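Local atomic coordinates of R.MvaI (Kocuria varians, PDB entry 2OAA), a protein that probably cuts double-stranded DNA within a short recognition sequence, as a metal-dependent type II restriction endonuclease of the MvaI/BcnI family. Residues H24-K29 against E178-K183; T32-T37 against I59-T64; Y119-D124 against L134-K139. One frame throughout, in Å; residues are numbered along the deposited sequence.

Contacts 1 and 2 sit together in one part of the fold and contact 3 lies in another. The centres of the first two are about 11 Å apart and they touch directly, Lys27 N lying 2.9 Å from Thr37 OG1, while Tyr182 packs on Ile34. Both reach the same mixed sheet, contact 1 through strands 23-25 and 179-191, contact 2 through helix 33-41 and strand 57-63. Contact 3, the hairpin of strands 119-126 and 131-138, lies across the chain's centre, about 38 Å and 31 Å from them between centres. Along the chain, contact 1 spans both others, which follow in series. Contacts 1 and 2 touch DNA, contact 2 at the probable calcium-bearing cleavage site; contact 3 binds calcium separately.

Contact 1 (H24-K29 against E178-K183); sequences HETKRK and EKKYYK. With nucleotides of chain B.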
# COMPACT_ATOMS: atom_id res chain seq x y z
N HIS E 24 2.74 23.19 -4.05
CA HIS E 24 2.93 22.70 -5.41
C HIS E 24 1.59 22.26 -5.99
O HIS E 24 0.92 21.41 -5.39
CB HIS E 24 3.88 21.50 -5.40
CG HIS E 24 5.25 21.80 -4.89
ND1 HIS E 24 6.19 22.48 -5.63
CD2 HIS E 24 5.85 21.49 -3.71
CE1 HIS E 24 7.31 22.58 -4.94
NE2 HIS E 24 7.13 22.00 -3.77
N GLU E 25 1.21 22.79 -7.14
CA GLU E 25 -0.01 22.34 -7.80
C GLU E 25 0.09 20.88 -8.20
O GLU E 25 1.14 20.42 -8.67
CB GLU E 25 -0.32 23.19 -9.03
CG GLU E 25 -1.72 22.95 -9.55
CD GLU E 25 -2.05 23.77 -10.78
OE1 GLU E 25 -1.39 24.81 -11.01
OE2 GLU E 25 -2.98 23.35 -11.51
N THR E 26 -0.99 20.13 -8.03
CA THR E 26 -0.96 18.72 -8.39
C THR E 26 -0.63 18.48 -9.87
O THR E 26 -1.10 19.21 -10.76
CB THR E 26 -2.24 17.98 -8.00
OG1 THR E 26 -2.03 16.58 -8.19
CG2 THR E 26 -3.44 18.44 -8.84
N LYS E 27 0.19 17.46 -10.09
CA LYS E 27 0.52 17.02 -11.44
C LYS E 27 -0.41 15.92 -11.96
O LYS E 27 -0.30 15.49 -13.12
CB LYS E 27 1.98 16.56 -11.47
CG LYS E 27 2.97 17.69 -11.29
CD LYS E 27 2.91 18.64 -12.47
CE LYS E 27 3.98 19.71 -12.43
NZ LYS E 27 4.22 20.23 -13.80
N ARG E 28 -1.30 15.42 -11.10
CA ARG E 28 -2.24 14.39 -11.51
C ARG E 28 -3.43 14.42 -10.58
O ARG E 28 -3.30 14.20 -9.38
CB ARG E 28 -1.60 13.00 -11.51
CG ARG E 28 -2.50 11.90 -12.04
CD ARG E 28 -1.69 10.64 -12.32
NE ARG E 28 -0.90 10.78 -13.54
CZ ARG E 28 0.12 9.99 -13.87
NH1 ARG E 28 0.50 9.01 -13.07
NH2 ARG E 28 0.77 10.21 -15.01
N LYS E 29 -4.59 14.70 -11.13
CA LYS E 29 -5.80 14.78 -10.32
C LYS E 29 -6.11 13.40 -9.77
O LYS E 29 -5.86 12.40 -10.43
CB LYS E 29 -6.98 15.35 -11.13
CG LYS E 29 -6.81 16.82 -11.49
CD LYS E 29 -8.03 17.37 -12.23
CE LYS E 29 -7.91 18.87 -12.47
NZ LYS E 29 -8.96 19.39 -13.40
N GLU E 178 -10.00 26.64 -7.10
CA GLU E 178 -10.42 25.46 -7.88
C GLU E 178 -9.26 24.56 -8.32
O GLU E 178 -9.41 23.74 -9.25
CB GLU E 178 -11.26 25.88 -9.11
CG GLU E 178 -12.58 26.56 -8.78
CD GLU E 178 -13.34 26.99 -10.03
OE1 GLU E 178 -13.96 26.12 -10.68
OE2 GLU E 178 -13.33 28.20 -10.34
N LYS E 179 -8.12 24.68 -7.63
CA LYS E 179 -6.95 23.84 -7.93
C LYS E 179 -6.46 23.15 -6.65
O LYS E 179 -6.62 23.67 -5.55
CB LYS E 179 -5.83 24.68 -8.53
CG LYS E 179 -6.14 25.25 -9.92
CD LYS E 179 -5.09 26.26 -10.35
CE LYS E 179 -5.10 26.50 -11.86
NZ LYS E 179 -4.49 25.37 -12.63
N LYS E 180 -5.87 21.97 -6.83
CA LYS E 180 -5.36 21.17 -5.72
C LYS E 180 -3.85 21.38 -5.57
O LYS E 180 -3.11 21.35 -6.57
CB LYS E 180 -5.63 19.69 -6.00
CG LYS E 180 -5.13 18.73 -4.93
CD LYS E 180 -6.09 18.67 -3.76
CE LYS E 180 -6.00 17.37 -3.01
NZ LYS E 180 -6.97 17.35 -1.87
N TYR E 181 -3.40 21.60 -4.34
CA TYR E 181 -1.99 21.82 -4.01
C TYR E 181 -1.52 20.90 -2.91
O TYR E 181 -2.29 20.53 -2.02
CB TYR E 181 -1.75 23.27 -3.56
CG TYR E 181 -2.11 24.30 -4.60
CD1 TYR E 181 -1.14 24.83 -5.45
CD2 TYR E 181 -3.42 24.77 -4.72
CE1 TYR E 181 -1.48 25.77 -6.41
CE2 TYR E 181 -3.76 25.72 -5.67
CZ TYR E 181 -2.79 26.21 -6.52
OH TYR E 181 -3.14 27.16 -7.46
N TYR E 182 -0.24 20.56 -2.98
CA TYR E 182 0.43 19.82 -1.91
C TYR E 182 1.63 20.57 -1.38
O TYR E 182 2.32 21.26 -2.14
CB TYR E 182 0.89 18.45 -2.41
CG TYR E 182 -0.24 17.58 -2.89
CD1 TYR E 182 -1.10 16.96 -1.98
CD2 TYR E 182 -0.47 17.40 -4.26
CE1 TYR E 182 -2.18 16.16 -2.42
CE2 TYR E 182 -1.52 16.60 -4.70
CZ TYR E 182 -2.37 15.98 -3.78
OH TYR E 182 -3.41 15.19 -4.23
N LYS E 183 1.87 20.42 -0.09
CA LYS E 183 3.06 20.98 0.55
C LYS E 183 3.69 19.89 1.38
O LYS E 183 3.01 19.24 2.18
CB LYS E 183 2.67 22.17 1.44
CG LYS E 183 3.87 22.86 2.08
CD LYS E 183 3.52 24.29 2.50
CE LYS E 183 2.78 24.33 3.81
NZ LYS E 183 3.70 23.99 4.95
P DG B 8 -4.95 9.59 -14.82
OP1 DG B 8 -4.60 10.96 -15.28
OP2 DG B 8 -5.91 8.77 -15.61
O5' DG B 8 -3.60 8.78 -14.61
C5' DG B 8 -3.13 7.85 -15.57
C4' DG B 8 -1.83 7.25 -15.10
O4' DG B 8 -2.00 6.59 -13.82
C3' DG B 8 -1.23 6.18 -15.99
O3' DG B 8 -0.56 6.81 -17.08
C2' DG B 8 -0.27 5.50 -15.04
C1' DG B 8 -1.01 5.56 -13.70
N9 DG B 8 -1.70 4.33 -13.31
C8 DG B 8 -3.05 4.16 -13.17
N7 DG B 8 -3.37 2.95 -12.77
C5 DG B 8 -2.16 2.29 -12.66
C6 DG B 8 -1.87 0.96 -12.26
O6 DG B 8 -2.65 0.08 -11.91
N1 DG B 8 -0.50 0.71 -12.28
C2 DG B 8 0.47 1.61 -12.64
N2 DG B 8 1.73 1.17 -12.61
N3 DG B 8 0.21 2.86 -13.01
C4 DG B 8 -1.11 3.13 -13.00
P DG B 7 -9.87 7.05 -11.06
OP1 DG B 7 -10.63 7.94 -11.99
OP2 DG B 7 -9.82 5.60 -11.33
O5' DG B 7 -8.37 7.57 -10.96
C5' DG B 7 -8.07 8.94 -10.79
C4' DG B 7 -6.68 9.24 -11.30
O4' DG B 7 -5.74 8.43 -10.55
C3' DG B 7 -6.45 8.88 -12.77
O3' DG B 7 -5.46 9.77 -13.30
C2' DG B 7 -5.93 7.45 -12.69
C1' DG B 7 -5.11 7.47 -11.40
N9 DG B 7 -5.07 6.18 -10.71
C8 DG B 7 -6.14 5.40 -10.36
N7 DG B 7 -5.79 4.27 -9.80
C5 DG B 7 -4.40 4.32 -9.77
C6 DG B 7 -3.45 3.36 -9.31
O6 DG B 7 -3.66 2.25 -8.81
N1 DG B 7 -2.15 3.81 -9.48
C2 DG B 7 -1.79 5.02 -10.03
N2 DG B 7 -0.47 5.27 -10.11
N3 DG B 7 -2.66 5.92 -10.47
C4 DG B 7 -3.94 5.50 -10.32
O HOH W 1 -1.71 27.23 -9.54
O HOH W 2 -4.19 15.37 -6.82
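Glu25 faces Tyr181 in an antiparallel non-hydrogen-bonded pair, and its side chain runs outward past three residues of the opposing strand. CB comes 3.9 Å from Tyr181 CE1; CG passes 3.7 Å from Lys180 O. With CG anti to the backbone N (chi1 -168°) and the chain extended, the carboxylate arrives beside Lys179: OE2 forms a salt bridge with Lys179 NZ at 2.8 Å, on its syn side but 32° out of the carboxylate plane. OE1 accepts a hydrogen bond from water 1, which also bonds Tyr181 OH. The pairing attaches the short strand 23-25 to strand 179-191 in the mixed sheet of this PDDEXK-clan enzyme. His24 and Tyr182 supply two backbone hydrogen bonds, and Thr26 N continues to Lys180 O at 2.8 Å with a nearly straight N-H (166°). Thr26 OG1 lies at the edge of the Tyr182 ring, 3.5 Å from CE2, and water 2 joins it to Tyr182 OH. Beyond the strand, the Arg28 guanidinium lays one face over C4' of DG8 of chain B; an alanine here would probably uncover that sugar and cost Glu46 one salt-bridge partner, Lys36 remaining. Lys29 O approaches C4' of DG7 of chain B at 3.4 Å.

Contact 2 (T32-T37 against I59-T64); sequences TGIGKT and IKTHET. With CA (calcium ion), chain I; nucleotides of chain A.
The peptide group joining His62 to Glu63 carries the methyl tip of Ile34 on one face, CD1 lying 3.7 Å from Glu63 N. At the N-H of the same group stands a phosphate: Glu63 N bonds OP1 of DG9 of chain A at 2.9 Å, with 157° at the hydrogen. OP2 of that phosphate approaches the His62 ring obliquely, while His62 NE2 bonds Ser68 O and the Glu63 carboxylate is held by Ser173.

The axes of helix 33-37 and strand 59-63 approach to 8.0 Å, with 137° between N-to-C directions, and no hydrogen bond crosses directly. The Ile34 and Thr61 side chains pass alongside, running opposite ways, CG1 of Ile34 resting 3.5 Å from OG1 of Thr61. That hydroxyl sits between the Thr61 backbone N and carbonyl carbon (chi1 66°), which places it beside its own N-H; both donate to OP1 of DG8 of chain A, Thr61 OG1 at 2.7 Å and Thr61 N at 2.9 Å. CG2 of Ile34 presses to 3.2 Å from O3' of the same nucleotide. Gly35 CA approaches Thr61 OG1 and lies against the DNA backbone, where a CB would collide with O3' of DT7 of chain A. Thr32 OG1 donates to O2 of that thymine.

At the start of the strand, Ile59 O binds calcium at 2.3 Å, with OP1 of DT7 of chain A, waters 3 and 4, Asp53 and Glu58. With Lys60 these residues match the D...EXK pattern of the PDDEXK clan. The helix and strand thus hold the two phosphates following DT7 while the metal grips that of DT7 itself, consistent with this being the phosphate to be cut, as expected for cleavage before the central base pair.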
# COMPACT_ATOMS: atom_id res chain seq x y z
N THR E 32 -3.70 9.80 -6.16
CA THR E 32 -2.33 9.54 -6.55
C THR E 32 -1.47 10.80 -6.69
O THR E 32 -0.25 10.72 -6.66
CB THR E 32 -2.29 8.74 -7.86
OG1 THR E 32 -1.00 8.18 -8.06
CG2 THR E 32 -2.62 9.63 -9.05
N GLY E 33 -2.12 11.95 -6.87
CA GLY E 33 -1.41 13.19 -7.17
C GLY E 33 -0.32 13.56 -6.19
O GLY E 33 0.69 14.15 -6.57
N ILE E 34 -0.53 13.24 -4.92
CA ILE E 34 0.47 13.62 -3.93
C ILE E 34 1.82 12.97 -4.24
O ILE E 34 2.88 13.59 -4.12
CB ILE E 34 -0.00 13.29 -2.51
CG1 ILE E 34 0.98 13.85 -1.48
CG2 ILE E 34 -0.24 11.77 -2.33
CD1 ILE E 34 0.56 13.63 -0.03
N GLY E 35 1.76 11.72 -4.70
CA GLY E 35 2.97 10.96 -5.00
C GLY E 35 3.53 11.30 -6.37
O GLY E 35 4.75 11.39 -6.53
N LYS E 36 2.65 11.50 -7.35
CA LYS E 36 3.09 11.83 -8.71
C LYS E 36 3.74 13.21 -8.70
O LYS E 36 4.76 13.44 -9.35
CB LYS E 36 1.91 11.80 -9.68
CG LYS E 36 2.18 12.31 -11.10
CD LYS E 36 3.18 11.46 -11.85
CE LYS E 36 3.44 12.09 -13.22
NZ LYS E 36 4.25 11.21 -14.09
N THR E 37 3.14 14.14 -7.97
CA THR E 37 3.68 15.50 -7.86
C THR E 37 5.08 15.51 -7.25
O THR E 37 5.97 16.19 -7.76
CB THR E 37 2.72 16.40 -7.06
OG1 THR E 37 1.45 16.44 -7.74
CG2 THR E 37 3.27 17.82 -6.89
N ILE E 59 10.88 6.02 -1.26
CA ILE E 59 10.26 7.27 -0.86
C ILE E 59 8.74 7.09 -0.86
O ILE E 59 8.18 6.48 -1.76
CB ILE E 59 10.64 8.40 -1.82
CG1 ILE E 59 12.13 8.68 -1.71
CG2 ILE E 59 9.81 9.64 -1.50
CD1 ILE E 59 12.64 9.67 -2.74
N LYS E 60 8.06 7.56 0.18
CA LYS E 60 6.60 7.53 0.19
C LYS E 60 6.10 8.85 0.71
O LYS E 60 6.63 9.36 1.70
CB LYS E 60 6.08 6.41 1.11
CG LYS E 60 6.59 5.02 0.75
CD LYS E 60 5.90 3.93 1.52
CE LYS E 60 6.44 2.58 1.06
NZ LYS E 60 6.10 2.21 -0.35
N THR E 61 5.09 9.42 0.05
CA THR E 61 4.43 10.61 0.57
C THR E 61 3.14 10.23 1.31
O THR E 61 2.50 9.21 1.01
CB THR E 61 4.12 11.62 -0.55
OG1 THR E 61 3.15 11.07 -1.44
CG2 THR E 61 5.37 11.97 -1.32
N HIS E 62 2.76 11.06 2.27
CA HIS E 62 1.61 10.75 3.09
C HIS E 62 0.99 12.03 3.64
O HIS E 62 1.64 12.79 4.35
CB HIS E 62 2.02 9.81 4.24
CG HIS E 62 0.89 9.40 5.11
ND1 HIS E 62 0.53 10.09 6.25
CD2 HIS E 62 0.04 8.35 5.01
CE1 HIS E 62 -0.50 9.48 6.81
NE2 HIS E 62 -0.82 8.42 6.08
N GLU E 63 -0.28 12.26 3.30
CA GLU E 63 -0.97 13.45 3.80
C GLU E 63 -1.41 13.19 5.24
O GLU E 63 -2.31 12.40 5.49
CB GLU E 63 -2.17 13.79 2.92
CG GLU E 63 -2.87 15.07 3.36
CD GLU E 63 -4.02 15.47 2.47
OE1 GLU E 63 -4.19 14.89 1.38
OE2 GLU E 63 -4.76 16.39 2.89
N THR E 64 -0.75 13.87 6.17
CA THR E 64 -0.92 13.61 7.59
C THR E 64 -2.37 13.68 8.03
O THR E 64 -2.86 12.78 8.71
CB THR E 64 -0.07 14.59 8.39
OG1 THR E 64 1.28 14.50 7.92
CG2 THR E 64 -0.13 14.29 9.88
CA CA I . 7.78 5.10 -3.52
P DG A 8 3.36 7.68 -3.06
OP1 DG A 8 4.19 8.81 -2.59
OP2 DG A 8 3.48 6.35 -2.41
O5' DG A 8 1.84 8.13 -3.04
C5' DG A 8 1.02 7.90 -1.91
C4' DG A 8 -0.42 8.05 -2.31
O4' DG A 8 -0.88 6.94 -3.12
C3' DG A 8 -1.41 8.09 -1.17
O3' DG A 8 -1.28 9.35 -0.51
C2' DG A 8 -2.70 7.92 -1.94
C1' DG A 8 -2.30 6.87 -2.99
N9 DG A 8 -2.66 5.52 -2.58
C8 DG A 8 -1.83 4.49 -2.18
N7 DG A 8 -2.49 3.42 -1.83
C5 DG A 8 -3.83 3.76 -2.01
C6 DG A 8 -5.02 3.01 -1.78
O6 DG A 8 -5.14 1.86 -1.35
N1 DG A 8 -6.15 3.75 -2.11
C2 DG A 8 -6.15 5.04 -2.58
N2 DG A 8 -7.35 5.58 -2.85
N3 DG A 8 -5.05 5.74 -2.79
C4 DG A 8 -3.94 5.05 -2.48
P DG A 9 -2.07 9.63 0.86
OP1 DG A 9 -1.81 11.05 1.21
OP2 DG A 9 -1.79 8.57 1.84
O5' DG A 9 -3.58 9.45 0.39
C5' DG A 9 -4.66 10.00 1.11
C4' DG A 9 -5.79 10.26 0.16
O4' DG A 9 -6.07 9.04 -0.56
C3' DG A 9 -7.10 10.69 0.80
O3' DG A 9 -7.80 11.56 -0.07
C2' DG A 9 -7.84 9.37 0.97
C1' DG A 9 -7.33 8.50 -0.18
N9 DG A 9 -7.13 7.13 0.28
C8 DG A 9 -5.97 6.52 0.67
N7 DG A 9 -6.16 5.32 1.16
C5 DG A 9 -7.53 5.12 1.06
C6 DG A 9 -8.34 4.03 1.46
O6 DG A 9 -8.00 2.99 2.04
N1 DG A 9 -9.68 4.24 1.15
C2 DG A 9 -10.17 5.37 0.54
N2 DG A 9 -11.49 5.38 0.30
N3 DG A 9 -9.44 6.40 0.19
C4 DG A 9 -8.13 6.21 0.47
P DT A 7 5.81 3.07 -5.56
OP1 DT A 7 7.07 3.79 -5.23
OP2 DT A 7 5.32 1.99 -4.68
O5' DT A 7 4.65 4.14 -5.77
C5' DT A 7 4.91 5.35 -6.49
C4' DT A 7 3.64 6.15 -6.64
O4' DT A 7 2.63 5.43 -7.39
C3' DT A 7 2.92 6.50 -5.35
O3' DT A 7 3.62 7.51 -4.64
C2' DT A 7 1.58 6.95 -5.90
C1' DT A 7 1.34 5.89 -6.97
N1 DT A 7 0.58 4.73 -6.46
C2 DT A 7 -0.79 4.85 -6.43
O2 DT A 7 -1.37 5.84 -6.85
N3 DT A 7 -1.45 3.77 -5.90
C4 DT A 7 -0.90 2.62 -5.40
O4 DT A 7 -1.62 1.74 -4.93
C5 DT A 7 0.55 2.55 -5.46
C7 DT A 7 1.24 1.33 -4.94
C6 DT A 7 1.21 3.59 -5.99
O HOH W 3 5.58 4.81 -2.75
O HOH W 4 7.48 7.07 -4.78

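Contact 3 (Y119-D124 against L134-K139); sequences YDFKID and LEVFDK. With CA (calcium ion), chain J.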
# COMPACT_ATOMS: atom_id res chain seq x y z
N TYR E 119 -19.66 -11.93 1.29
CA TYR E 119 -18.65 -12.77 1.93
C TYR E 119 -17.87 -11.91 2.89
O TYR E 119 -17.82 -10.69 2.74
CB TYR E 119 -17.69 -13.37 0.89
CG TYR E 119 -18.44 -14.11 -0.17
CD1 TYR E 119 -18.77 -15.45 -0.01
CD2 TYR E 119 -18.87 -13.45 -1.31
CE1 TYR E 119 -19.50 -16.13 -0.97
CE2 TYR E 119 -19.59 -14.10 -2.28
CZ TYR E 119 -19.91 -15.44 -2.11
OH TYR E 119 -20.65 -16.09 -3.08
N ASP E 120 -17.24 -12.57 3.85
CA ASP E 120 -16.32 -11.90 4.78
C ASP E 120 -14.93 -12.50 4.70
O ASP E 120 -14.74 -13.57 4.12
CB ASP E 120 -16.89 -11.86 6.19
CG ASP E 120 -18.08 -10.91 6.28
OD1 ASP E 120 -17.91 -9.73 5.89
OD2 ASP E 120 -19.15 -11.33 6.72
N PHE E 121 -13.95 -11.78 5.25
CA PHE E 121 -12.55 -12.10 4.98
C PHE E 121 -11.73 -11.92 6.23
O PHE E 121 -11.99 -11.02 7.03
CB PHE E 121 -12.01 -11.17 3.88
CG PHE E 121 -12.79 -11.23 2.62
CD1 PHE E 121 -12.42 -12.09 1.59
CD2 PHE E 121 -13.94 -10.45 2.46
CE1 PHE E 121 -13.19 -12.16 0.42
CE2 PHE E 121 -14.70 -10.52 1.29
CZ PHE E 121 -14.32 -11.37 0.28
N LYS E 122 -10.74 -12.79 6.38
CA LYS E 122 -9.78 -12.69 7.47
C LYS E 122 -8.43 -13.21 6.98
O LYS E 122 -8.37 -14.02 6.06
CB LYS E 122 -10.26 -13.50 8.69
CG LYS E 122 -9.42 -13.29 9.94
CD LYS E 122 -10.02 -14.00 11.14
CE LYS E 122 -9.08 -13.86 12.32
NZ LYS E 122 -7.80 -14.61 12.12
N ILE E 123 -7.34 -12.74 7.59
CA ILE E 123 -6.01 -13.30 7.33
C ILE E 123 -5.62 -14.24 8.44
O ILE E 123 -5.79 -13.92 9.62
CB ILE E 123 -4.94 -12.18 7.21
CG1 ILE E 123 -5.28 -11.21 6.08
CG2 ILE E 123 -3.52 -12.78 7.03
CD1 ILE E 123 -5.33 -11.82 4.68
N ASP E 124 -5.10 -15.41 8.06
CA ASP E 124 -4.42 -16.28 9.00
C ASP E 124 -2.93 -16.23 8.74
O ASP E 124 -2.47 -16.53 7.63
CB ASP E 124 -4.89 -17.73 8.91
CG ASP E 124 -4.13 -18.65 9.90
OD1 ASP E 124 -3.65 -18.16 10.96
OD2 ASP E 124 -4.02 -19.86 9.62
N LEU E 134 -5.31 -16.10 3.09
CA LEU E 134 -6.61 -15.43 3.10
C LEU E 134 -7.73 -16.44 3.34
O LEU E 134 -7.83 -17.45 2.64
CB LEU E 134 -6.86 -14.73 1.77
CG LEU E 134 -8.22 -14.06 1.57
CD1 LEU E 134 -8.36 -12.85 2.47
CD2 LEU E 134 -8.38 -13.68 0.10
N GLU E 135 -8.58 -16.14 4.30
CA GLU E 135 -9.75 -16.97 4.61
C GLU E 135 -11.00 -16.24 4.17
O GLU E 135 -11.22 -15.09 4.57
CB GLU E 135 -9.84 -17.26 6.11
CG GLU E 135 -8.67 -18.02 6.65
CD GLU E 135 -8.68 -18.14 8.16
OE1 GLU E 135 -9.17 -17.22 8.87
OE2 GLU E 135 -8.18 -19.18 8.64
N VAL E 136 -11.82 -16.90 3.35
CA VAL E 136 -13.08 -16.35 2.88
C VAL E 136 -14.22 -17.09 3.57
O VAL E 136 -14.23 -18.33 3.59
CB VAL E 136 -13.25 -16.47 1.34
CG1 VAL E 136 -14.54 -15.76 0.87
CG2 VAL E 136 -12.02 -15.91 0.60
N PHE E 137 -15.17 -16.32 4.11
CA PHE E 137 -16.31 -16.86 4.85
C PHE E 137 -17.61 -16.50 4.14
O PHE E 137 -17.75 -15.40 3.62
CB PHE E 137 -16.38 -16.27 6.27
CG PHE E 137 -15.19 -16.59 7.11
CD1 PHE E 137 -15.22 -17.64 8.01
CD2 PHE E 137 -14.03 -15.84 6.99
CE1 PHE E 137 -14.12 -17.94 8.80
CE2 PHE E 137 -12.92 -16.13 7.77
CZ PHE E 137 -12.96 -17.18 8.66
N ASP E 138 -18.57 -17.42 4.16
CA ASP E 138 -19.91 -17.04 3.73
C ASP E 138 -20.61 -16.30 4.88
O ASP E 138 -20.06 -16.19 5.98
CB ASP E 138 -20.69 -18.24 3.16
CG ASP E 138 -21.05 -19.29 4.20
OD1 ASP E 138 -20.99 -19.00 5.41
OD2 ASP E 138 -21.42 -20.41 3.78
N LYS E 139 -21.80 -15.78 4.63
CA LYS E 139 -22.52 -15.02 5.65
C LYS E 139 -23.08 -15.89 6.78
O LYS E 139 -23.59 -15.38 7.77
CB LYS E 139 -23.60 -14.13 5.02
CG LYS E 139 -23.03 -12.99 4.18
CD LYS E 139 -22.36 -11.95 5.05
CE LYS E 139 -21.76 -10.83 4.21
NZ LYS E 139 -21.00 -9.88 5.07
CA CA J . -2.04 -18.57 12.90
O HOH W 5 -19.46 -13.95 7.51
O HOH W 6 -2.28 -20.71 11.56
O HOH W 7 -2.96 -20.04 14.46
O HOH W 8 0.18 -19.92 13.38
O HOH W 9 -1.03 -17.57 14.93
O HOH W 10 -2.56 -16.08 12.85
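Asp120 OD2 is gripped by two groups: it accepts a hydrogen bond from Lys139 NZ at 2.9 Å in a salt bridge, the ammonium coming from above the carboxylate plane, 35° out of it, and water 5 lies 2.8 Å from OD2 as a second donor, though one with more acceptors in reach than protons. The two side chains lie nearly perpendicular, and the lysine reaches across because its chain bends at chi2 (-70°). Asp120 OD1 is held by Ser114 N and Thr112 OG1, and Lys139 NZ also bonds Ser114 O, so partners outside the hairpin help fix both charged groups.

The strands form a beta hairpin, 119-126 with 131-138, in an antiparallel sheet completed by strand 143-151. Asp120 with Phe137 and Lys122 with Glu135 are its hydrogen-bonded pairs here; the bond from Glu135 N to Lys122 O measures 2.8 Å.

One face bears Phe121, Ile123, Leu134 and Val136. CE1 of Phe121 meets CG1 of Val136 at 3.9 Å, their side chains lying side by side, while CD1 of Ile123 touches CD1 of Leu134 at the same distance in an oblique crossing. Leu87, Tyr91, Val106 and Ile211 pack on this face, tying the hairpin to helix 83-91 and the neighbouring sheet.

On the other face, the Phe137 ring has Asp120 O at its edge, in plane, and CE2 rests 3.9 Å from Lys122 CB; Lys111 adds a cation-pi contact. Lys122 NZ bonds Gly108 O and stays 4.4 Å from Glu135 OE1, beyond salt-bridge range. Asp124 and Glu135 bring like charges together, which the nearby calcium probably offsets. Asp124 OD1 coordinates that ion at 2.6 Å, alongside Ile125 O and five waters, and one of these, water 6, donates back to Asp124 OD2 at 2.7 Å.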